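Local coordinates for amidohydrolase (Thermotoga maritima, PDB 3OOQ), which probably works as a metal-dependent hydrolase of the amidohydrolase family, tentatively assigned an allantoinase activity, at residues 15-20 against 55-60; 258-263 against 295-300; 272-277 against 316-321; 301-306 against 334-339. All coordinates share one frame; numbering follows the deposited sequence.

Interaction 1 (15-20 against 55-60); sequences FPITSR and LFPGFV
Phe15 lays its benzyl group over one face of the Phe56 ring, the two side chains running side by side and pointing the same way. The rings form an offset stack with planes 14° apart, and the stack sits where the chain leaves strand 12-14, the parallel neighbour of strand 54-64, probably the first barrel strand of this TIM-barrel family. The offset places Phe56 CZ over one face of the Phe15 ring, displaced toward its rim, 3.3 Å from Phe15 CG. On the Phe56 side it is Phe15 CB that lies above the ring centre, a CH-pi contact of 3.7 Å to the centroid. Both CG atoms leave the backbone alike, anti to the carbonyl carbon and beside the backbone N (chi1 -84° for Phe15, -85° for Phe56). Elsewhere, Trp364 meets the Phe56 ring and His367 the Phe15 ring, each at a steep angle.

In the backbone, Phe15 N donates a nearly straight bond of 3.0 Å to Leu55 O, carrying the pairing of the two strands one step further. The chain then turns away, and Ile17 reaches back to set CG1 3.6 Å from Pro57 CG. The proline ring also abuts the backbone, with Pro57 CD lying 3.4 Å from Phe15 O.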
# COMPACT_ATOMS: atom_id res chain seq x y z
N PHE F 15 46.51 32.70 23.14
CA PHE F 15 45.18 33.29 23.09
C PHE F 15 44.31 32.72 24.21
O PHE F 15 43.62 31.71 24.02
CB PHE F 15 44.53 33.00 21.72
CG PHE F 15 44.92 33.97 20.64
CD1 PHE F 15 46.18 33.92 20.04
CD2 PHE F 15 44.02 34.93 20.20
CE1 PHE F 15 46.55 34.83 19.04
CE2 PHE F 15 44.38 35.85 19.20
CZ PHE F 15 45.65 35.79 18.62
N PRO F 16 44.32 33.37 25.40
CA PRO F 16 43.47 32.89 26.50
C PRO F 16 41.97 33.00 26.21
O PRO F 16 41.18 32.29 26.86
CB PRO F 16 43.82 33.84 27.67
CG PRO F 16 45.08 34.51 27.29
CD PRO F 16 45.10 34.57 25.79
N ILE F 17 41.61 33.89 25.28
CA ILE F 17 40.24 34.19 24.84
C ILE F 17 39.52 35.14 25.76
O ILE F 17 38.89 36.08 25.30
CB ILE F 17 39.33 32.92 24.59
CG1 ILE F 17 39.86 32.04 23.46
CG2 ILE F 17 37.87 33.34 24.34
CD1 ILE F 17 40.19 32.78 22.17
N THR F 18 39.62 34.89 27.06
CA THR F 18 38.95 35.72 28.05
C THR F 18 39.80 36.92 28.45
O THR F 18 39.41 37.72 29.30
CB THR F 18 38.58 34.89 29.26
OG1 THR F 18 39.75 34.21 29.72
CG2 THR F 18 37.47 33.85 28.88
N SER F 19 40.98 37.03 27.84
CA SER F 19 41.81 38.23 27.93
C SER F 19 42.67 38.26 26.67
O SER F 19 42.71 37.27 25.92
CB SER F 19 42.68 38.25 29.20
OG SER F 19 43.52 37.12 29.29
N ARG F 20 43.30 39.40 26.41
CA ARG F 20 44.02 39.63 25.17
C ARG F 20 45.23 38.73 24.97
O ARG F 20 45.89 38.36 25.95
CB ARG F 20 44.41 41.11 25.04
CG ARG F 20 43.45 41.86 24.13
CD ARG F 20 43.19 43.28 24.58
NE ARG F 20 41.84 43.71 24.17
CZ ARG F 20 41.57 44.60 23.21
NH1 ARG F 20 40.31 44.91 22.93
NH2 ARG F 20 42.56 45.17 22.52
N LEU F 55 48.79 29.23 20.40
CA LEU F 55 48.20 28.28 21.33
C LEU F 55 46.80 28.74 21.71
O LEU F 55 46.63 29.83 22.27
CB LEU F 55 49.07 28.12 22.58
CG LEU F 55 48.74 26.98 23.54
CD1 LEU F 55 48.89 25.62 22.87
CD2 LEU F 55 49.64 27.06 24.76
N PHE F 56 45.81 27.91 21.39
CA PHE F 56 44.41 28.24 21.60
C PHE F 56 43.79 27.23 22.55
O PHE F 56 44.33 26.13 22.68
CB PHE F 56 43.66 28.25 20.26
CG PHE F 56 43.76 29.57 19.53
CD1 PHE F 56 44.95 29.95 18.92
CD2 PHE F 56 42.67 30.43 19.47
CE1 PHE F 56 45.05 31.17 18.26
CE2 PHE F 56 42.76 31.64 18.80
CZ PHE F 56 43.95 32.02 18.20
N PRO F 57 42.69 27.60 23.23
CA PRO F 57 41.92 26.55 23.87
C PRO F 57 41.27 25.70 22.78
O PRO F 57 41.13 26.16 21.63
CB PRO F 57 40.84 27.32 24.63
CG PRO F 57 40.67 28.57 23.91
CD PRO F 57 41.97 28.89 23.21
N GLY F 58 40.89 24.47 23.11
CA GLY F 58 40.08 23.67 22.17
C GLY F 58 38.74 24.35 21.95
O GLY F 58 38.17 24.93 22.88
N PHE F 59 38.23 24.29 20.71
CA PHE F 59 36.90 24.83 20.42
C PHE F 59 35.81 23.92 20.94
O PHE F 59 36.01 22.71 21.10
CB PHE F 59 36.70 25.10 18.93
CG PHE F 59 37.67 26.09 18.36
CD1 PHE F 59 37.83 27.34 18.95
CD2 PHE F 59 38.42 25.78 17.22
CE1 PHE F 59 38.72 28.27 18.43
CE2 PHE F 59 39.32 26.71 16.69
CZ PHE F 59 39.47 27.96 17.29
N VAL F 60 34.66 24.52 21.22
CA VAL F 60 33.58 23.86 21.92
C VAL F 60 32.32 24.09 21.10
O VAL F 60 31.88 25.22 20.94
CB VAL F 60 33.41 24.43 23.35
CG1 VAL F 60 32.30 23.71 24.10
CG2 VAL F 60 34.74 24.38 24.15

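Interaction 2 (258-263 against 295-300); sequences ISKVLA and LKDGVL
Ser259 OG gives its proton to Asp297 OD2 over 2.7 Å, approaching from above the carboxylate plane, 40° out of it. The other carboxylate oxygen faces Lys260, whose CB points away from the contact but whose chain bends back to bring NZ within 4.0 Å of Asp297 OD1. That is too long for a salt bridge, though the opposite charges would probably still attract. One turn further along the helix, Ala263 CB lies against the backbone at Asp297 O.

This pairs helix 259-264 with the end of helix 290-297, two neighbouring helices in the outer layer of the TIM-barrel fold. The second helix finishes in a Schellman motif, where Gly298 takes a positive phi of 83° and turns the chain toward Val299. Val299 CG2, anti to the carbonyl carbon and beside the backbone N, meets the first helix 4.1 Å from Leu262 CB and close to Ser259 O and Ala263 N. A water bridges the two segments, donating to Gly298 O at 2.6 Å and to Ala263 O at 3.2 Å.

In the next shell, Leu294 touches both Ser259 and Val299, while Ile237 of helix 230-243 packs against Leu262. Ile138 of a second subunit packs on Ile258 and Val261.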
# COMPACT_ATOMS: atom_id res chain seq x y z
N ILE F 258 13.77 39.40 17.28
CA ILE F 258 13.21 39.56 18.63
C ILE F 258 14.30 39.60 19.67
O ILE F 258 14.12 39.17 20.81
CB ILE F 258 12.20 38.42 18.95
CG1 ILE F 258 12.87 37.06 18.77
CG2 ILE F 258 10.95 38.55 18.05
CD1 ILE F 258 12.15 35.88 19.42
N SER F 259 15.45 40.14 19.28
CA SER F 259 16.65 40.12 20.11
C SER F 259 16.49 40.85 21.45
O SER F 259 17.05 40.43 22.46
CB SER F 259 17.85 40.65 19.33
OG SER F 259 17.54 41.88 18.70
N LYS F 260 15.71 41.93 21.46
CA LYS F 260 15.49 42.70 22.69
C LYS F 260 14.86 41.82 23.75
O LYS F 260 15.31 41.80 24.90
CB LYS F 260 14.62 43.94 22.43
CG LYS F 260 15.41 45.22 22.10
CD LYS F 260 16.43 45.04 20.95
CE LYS F 260 16.61 46.35 20.16
NZ LYS F 260 17.22 47.44 20.99
N VAL F 261 13.87 41.03 23.34
CA VAL F 261 13.22 40.11 24.26
C VAL F 261 14.17 39.05 24.79
O VAL F 261 14.18 38.77 25.98
CB VAL F 261 11.96 39.45 23.62
CG1 VAL F 261 11.23 38.61 24.64
CG2 VAL F 261 11.04 40.54 23.11
N LEU F 262 14.98 38.47 23.90
CA LEU F 262 15.93 37.43 24.29
C LEU F 262 16.97 37.97 25.28
O LEU F 262 17.28 37.31 26.28
CB LEU F 262 16.62 36.82 23.05
CG LEU F 262 15.68 36.16 22.02
CD1 LEU F 262 16.45 35.66 20.83
CD2 LEU F 262 14.92 35.02 22.60
N ALA F 263 17.48 39.17 25.00
CA ALA F 263 18.41 39.87 25.89
C ALA F 263 17.81 40.14 27.28
O ALA F 263 18.40 39.77 28.30
CB ALA F 263 18.90 41.16 25.25
N LEU F 295 25.02 39.86 19.25
CA LEU F 295 26.07 40.44 20.09
C LEU F 295 25.75 41.88 20.51
O LEU F 295 25.82 42.22 21.68
CB LEU F 295 27.45 40.34 19.43
CG LEU F 295 28.02 38.91 19.34
CD1 LEU F 295 29.29 38.86 18.49
CD2 LEU F 295 28.27 38.32 20.72
N LYS F 296 25.39 42.71 19.53
CA LYS F 296 25.05 44.11 19.75
C LYS F 296 23.87 44.32 20.73
O LYS F 296 23.90 45.23 21.57
CB LYS F 296 24.75 44.77 18.40
CG LYS F 296 24.49 46.26 18.45
CD LYS F 296 24.24 46.78 17.04
CE LYS F 296 23.52 48.12 17.09
NZ LYS F 296 23.08 48.60 15.74
N ASP F 297 22.84 43.49 20.61
CA ASP F 297 21.67 43.57 21.48
C ASP F 297 21.84 42.81 22.80
O ASP F 297 20.91 42.74 23.59
CB ASP F 297 20.41 43.11 20.72
CG ASP F 297 20.08 44.04 19.55
OD1 ASP F 297 20.34 45.25 19.68
OD2 ASP F 297 19.59 43.55 18.50
N GLY F 298 23.02 42.25 23.04
CA GLY F 298 23.35 41.73 24.37
C GLY F 298 22.84 40.33 24.66
O GLY F 298 22.61 39.98 25.82
N VAL F 299 22.65 39.53 23.61
CA VAL F 299 22.29 38.12 23.76
C VAL F 299 23.56 37.29 23.88
O VAL F 299 24.52 37.49 23.13
CB VAL F 299 21.44 37.63 22.56
CG1 VAL F 299 20.94 36.15 22.78
CG2 VAL F 299 20.25 38.55 22.35
N LEU F 300 23.55 36.37 24.83
CA LEU F 300 24.59 35.37 24.95
C LEU F 300 24.43 34.28 23.87
O LEU F 300 23.44 33.54 23.85
CB LEU F 300 24.59 34.75 26.34
CG LEU F 300 25.57 33.58 26.50
CD1 LEU F 300 27.01 34.10 26.48
CD2 LEU F 300 25.29 32.82 27.78
O HOH W 1 21.30 38.51 27.57

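Interaction 3 (272-277 against 316-321); sequences GPLLTF and TVQAAT
Leu274 and Leu275 both offer their backbone N-H to one atom, the side-chain oxygen of Gln318. Leu274 N lies 2.7 Å from Gln318 OE1 and approaches nearly along the C=O axis. Leu275 N, at 3.1 Å from Gln318 OE1, comes in at a C=O...N angle of 129°, tilted somewhat from the carbonyl plane. The glutamine spans the gap because its chain is extended, with CG anti to the backbone N (chi1 179°), and its other amide atom, NE2, is held by Met304 O. An alanine here would probably leave the N-H groups of Leu274 and Leu275 without their shared acceptor and Met304 O without this donor, freeing the loop to shift.

Beside this firm polar grip the apolar part is looser. Leu275, centre of an inverse gamma turn, crosses Thr321 at about a right angle, with CD1 3.7 Å from Thr321 CG2, while its CD2 comes only to 4.4 Å from Val317 CG1. Thr321 is fixed in rotation by a bond of 2.8 Å from its OG1 to Val317 O. Leu275 also packs on Phe314 of a third subunit. Pro273, partly exposed, barely meets the helix.

A cis peptide precedes Pro273, and Gly272 O bonds to His251 ND1. Such a loop, following strand 269-271 at its C-terminal end, is placed where TIM-barrel enzymes build their active sites.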
# COMPACT_ATOMS: atom_id res chain seq x y z
N GLY F 272 23.59 29.18 14.19
CA GLY F 272 24.14 28.24 13.23
C GLY F 272 23.22 27.03 13.07
O GLY F 272 22.30 26.84 13.87
N PRO F 273 23.44 26.24 12.01
CA PRO F 273 24.48 26.48 11.00
C PRO F 273 24.17 27.74 10.16
O PRO F 273 23.00 28.01 9.87
CB PRO F 273 24.41 25.22 10.13
CG PRO F 273 22.90 24.84 10.17
CD PRO F 273 22.46 25.21 11.58
N LEU F 274 25.20 28.48 9.76
CA LEU F 274 25.05 29.72 8.99
C LEU F 274 25.72 29.71 7.61
O LEU F 274 25.21 30.29 6.65
CB LEU F 274 25.58 30.91 9.81
CG LEU F 274 24.77 31.38 11.01
CD1 LEU F 274 25.63 32.34 11.85
CD2 LEU F 274 23.43 32.04 10.59
N LEU F 275 26.87 29.05 7.52
CA LEU F 275 27.54 28.81 6.25
C LEU F 275 26.88 27.63 5.52
O LEU F 275 27.50 26.58 5.36
CB LEU F 275 29.02 28.52 6.49
CG LEU F 275 29.97 28.49 5.28
CD1 LEU F 275 30.47 29.87 4.94
CD2 LEU F 275 31.14 27.56 5.54
N THR F 276 25.65 27.82 5.07
CA THR F 276 24.82 26.72 4.56
C THR F 276 23.64 27.25 3.73
O THR F 276 23.24 28.40 3.88
CB THR F 276 24.31 25.84 5.72
OG1 THR F 276 23.90 24.57 5.21
CG2 THR F 276 23.11 26.51 6.48
N PHE F 277 23.10 26.40 2.88
CA PHE F 277 21.95 26.75 2.03
C PHE F 277 20.65 26.81 2.82
O PHE F 277 20.41 25.99 3.71
CB PHE F 277 21.81 25.70 0.92
CG PHE F 277 20.78 26.03 -0.12
CD1 PHE F 277 21.00 27.06 -1.04
CD2 PHE F 277 19.61 25.26 -0.23
CE1 PHE F 277 20.07 27.34 -2.04
CE2 PHE F 277 18.66 25.53 -1.22
CZ PHE F 277 18.89 26.56 -2.13
N THR F 316 36.20 26.69 12.17
CA THR F 316 36.95 27.95 12.01
C THR F 316 36.66 28.63 10.69
O THR F 316 36.81 29.85 10.57
CB THR F 316 38.48 27.80 12.18
OG1 THR F 316 39.01 26.91 11.18
CG2 THR F 316 38.80 27.26 13.57
N VAL F 317 36.28 27.83 9.69
CA VAL F 317 35.95 28.35 8.37
C VAL F 317 34.64 29.13 8.45
O VAL F 317 34.55 30.25 7.91
CB VAL F 317 35.86 27.22 7.29
CG1 VAL F 317 35.56 27.82 5.92
CG2 VAL F 317 37.14 26.41 7.22
N GLN F 318 33.64 28.55 9.11
CA GLN F 318 32.37 29.22 9.32
C GLN F 318 32.54 30.50 10.15
O GLN F 318 32.03 31.56 9.78
CB GLN F 318 31.36 28.30 10.00
CG GLN F 318 30.03 29.03 10.22
CD GLN F 318 28.94 28.17 10.82
OE1 GLN F 318 27.80 28.24 10.37
NE2 GLN F 318 29.26 27.38 11.85
N ALA F 319 33.25 30.41 11.27
CA ALA F 319 33.47 31.60 12.12
C ALA F 319 34.17 32.70 11.33
O ALA F 319 33.64 33.80 11.22
CB ALA F 319 34.24 31.24 13.36
N ALA F 320 35.32 32.38 10.74
CA ALA F 320 36.09 33.35 9.94
C ALA F 320 35.23 34.08 8.90
O ALA F 320 35.30 35.29 8.77
CB ALA F 320 37.27 32.69 9.28
N THR F 321 34.40 33.32 8.18
CA THR F 321 33.53 33.87 7.14
C THR F 321 32.59 34.94 7.69
O THR F 321 32.20 35.88 6.98
CB THR F 321 32.73 32.75 6.45
OG1 THR F 321 33.65 31.88 5.77
CG2 THR F 321 31.72 33.29 5.43

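Interaction 4 (301-306 against 334-339); sequences IALMCD and KILTVN
Ile335 is the bump of this contact, filling the hollow that strand 301-303 forms between Ile301 and Leu303. Its CG1 lies between the backbone N and the carbonyl carbon (chi1 70°), directed toward Leu303, and carries CD1 to 3.7 Å from Leu303 CB. On its other branch, Ile335 CG2 settles 3.8 Å from Ile301 CG1, the two isoleucines lying side by side and pointing the same way. The Ile335 and Leu303 side chains cross obliquely, and Leu336 extends the apolar patch with CD2 4.2 Å from Leu303 CD2. At Ala302 the backbones come close, its CA 3.5 Å from Ile335 O in a CA-H...O contact. The same oxygen takes Leu303 N at 3.0 Å, tilted 29° from the carbonyl plane.

Asn339, in the first turn of helix 338-343, sends ND2 to Ile301 O over 2.9 Å, the bond lying in both the carbonyl plane and the amide plane. A leucine in its place would keep much of the bulk but would probably leave Ile301 O without this amide donor.

The type I turn from Lys334 to Thr337 borders the strand, and Leu336 bonds to the backbone of Val60. The turn therefore bridges strand 301-303 to strand 54-64, consistent with the last and first barrel strands meeting here. Beyond the strand, Asp306 touches His63, His65 and His251, consistent with the metal site of this family. Two main-chain polar groups of this buried strand, Leu303 N-H and Ile301 O, thus find partners outside the sheet, one a backbone carbonyl and one a side-chain amide.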
# COMPACT_ATOMS: atom_id res chain seq x y z
N ILE F 301 25.42 34.17 22.98
CA ILE F 301 25.34 33.24 21.87
C ILE F 301 26.59 32.38 21.74
O ILE F 301 27.69 32.78 22.18
CB ILE F 301 25.06 33.96 20.51
CG1 ILE F 301 26.30 34.71 20.00
CG2 ILE F 301 23.84 34.85 20.63
CD1 ILE F 301 26.14 35.38 18.60
N ALA F 302 26.40 31.19 21.17
CA ALA F 302 27.49 30.33 20.72
C ALA F 302 27.24 30.02 19.26
O ALA F 302 26.11 30.15 18.76
CB ALA F 302 27.55 29.04 21.51
N LEU F 303 28.29 29.60 18.58
CA LEU F 303 28.19 29.21 17.18
C LEU F 303 28.37 27.70 17.00
O LEU F 303 29.40 27.14 17.41
CB LEU F 303 29.20 29.98 16.34
CG LEU F 303 29.27 29.70 14.83
CD1 LEU F 303 27.94 30.00 14.12
CD2 LEU F 303 30.42 30.50 14.21
N MSE F 304 27.39 27.06 16.34
CA MSE F 304 27.45 25.64 16.00
C MSE F 304 27.67 25.41 14.51
O MSE F 304 27.30 26.26 13.69
CB MSE F 304 26.15 24.91 16.42
CG MSE F 304 24.93 25.25 15.56
SE MSE F 304 23.49 23.97 15.78
CE MSE F 304 22.41 24.99 17.08
N CYS F 305 28.23 24.25 14.18
CA CYS F 305 28.24 23.75 12.81
C CYS F 305 26.97 22.96 12.52
O CYS F 305 26.65 22.70 11.35
CB CYS F 305 29.45 22.84 12.60
SG CYS F 305 31.00 23.76 12.48
N ASP F 306 26.25 22.57 13.58
CA ASP F 306 25.18 21.56 13.49
C ASP F 306 25.67 20.33 12.71
O ASP F 306 24.93 19.76 11.89
CB ASP F 306 23.93 22.14 12.81
CG ASP F 306 22.68 21.30 13.06
OD1 ASP F 306 22.66 20.47 13.99
OD2 ASP F 306 21.70 21.50 12.32
N LYS F 334 35.29 33.94 21.04
CA LYS F 334 34.50 33.68 22.27
C LYS F 334 33.29 32.77 22.00
O LYS F 334 32.98 31.89 22.80
CB LYS F 334 34.01 34.99 22.91
CG LYS F 334 35.08 35.91 23.44
CD LYS F 334 34.48 37.11 24.18
CE LYS F 334 35.60 38.05 24.69
NZ LYS F 334 35.13 39.02 25.73
N ILE F 335 32.60 33.00 20.88
CA ILE F 335 31.41 32.18 20.58
C ILE F 335 31.77 30.74 20.16
O ILE F 335 30.88 29.89 19.98
CB ILE F 335 30.46 32.85 19.56
CG1 ILE F 335 31.07 32.90 18.16
CG2 ILE F 335 30.06 34.22 20.05
CD1 ILE F 335 30.10 33.46 17.09
N LEU F 336 33.07 30.50 20.00
CA LEU F 336 33.58 29.17 19.74
C LEU F 336 34.16 28.48 20.97
O LEU F 336 34.48 27.27 20.93
CB LEU F 336 34.64 29.21 18.64
CG LEU F 336 34.16 29.55 17.22
CD1 LEU F 336 35.38 29.70 16.30
CD2 LEU F 336 33.16 28.50 16.69
N THR F 337 34.29 29.25 22.06
CA THR F 337 35.04 28.81 23.25
C THR F 337 34.29 29.03 24.58
O THR F 337 33.52 28.16 25.01
CB THR F 337 36.46 29.45 23.27
OG1 THR F 337 36.33 30.86 23.07
CG2 THR F 337 37.34 28.87 22.14
N VAL F 338 34.49 30.19 25.21
CA VAL F 338 33.94 30.48 26.53
C VAL F 338 32.40 30.58 26.56
O VAL F 338 31.76 30.10 27.48
CB VAL F 338 34.61 31.75 27.18
CG1 VAL F 338 34.40 33.01 26.33
CG2 VAL F 338 34.11 31.99 28.63
N ASN F 339 31.81 31.22 25.55
CA ASN F 339 30.33 31.29 25.45
C ASN F 339 29.64 29.91 25.38
O ASN F 339 28.78 29.63 26.22
CB ASN F 339 29.90 32.17 24.27
CG ASN F 339 30.15 33.65 24.49
OD1 ASN F 339 30.94 34.03 25.36
ND2 ASN F 339 29.49 34.50 23.70

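From the N terminus, interaction 1 closes a loop about half strand and without helix, tying the segment after strand 12-14 to strand 54-64. Interaction 2 joins helices 259-264 and 290-297. It crosses interaction 3, which ties the loop after strand 269-271 to helix 315-321; interaction 3 in turn crosses interaction 4, which joins strand 301-303 to the turn before helix 338-343. Interactions 2 and 4 are in series, 295-300 running directly into 301-306, and Leu300 packs on Asn339. Interaction 1 meets interaction 3 where Phe59 packs on Thr316, and interaction 4 through Phe59, Ile17 and the probable Val60-Leu336 backbone bond. Interaction 4 therefore touches the other three, while interactions 1 and 2 remain about 24 Å apart between centres.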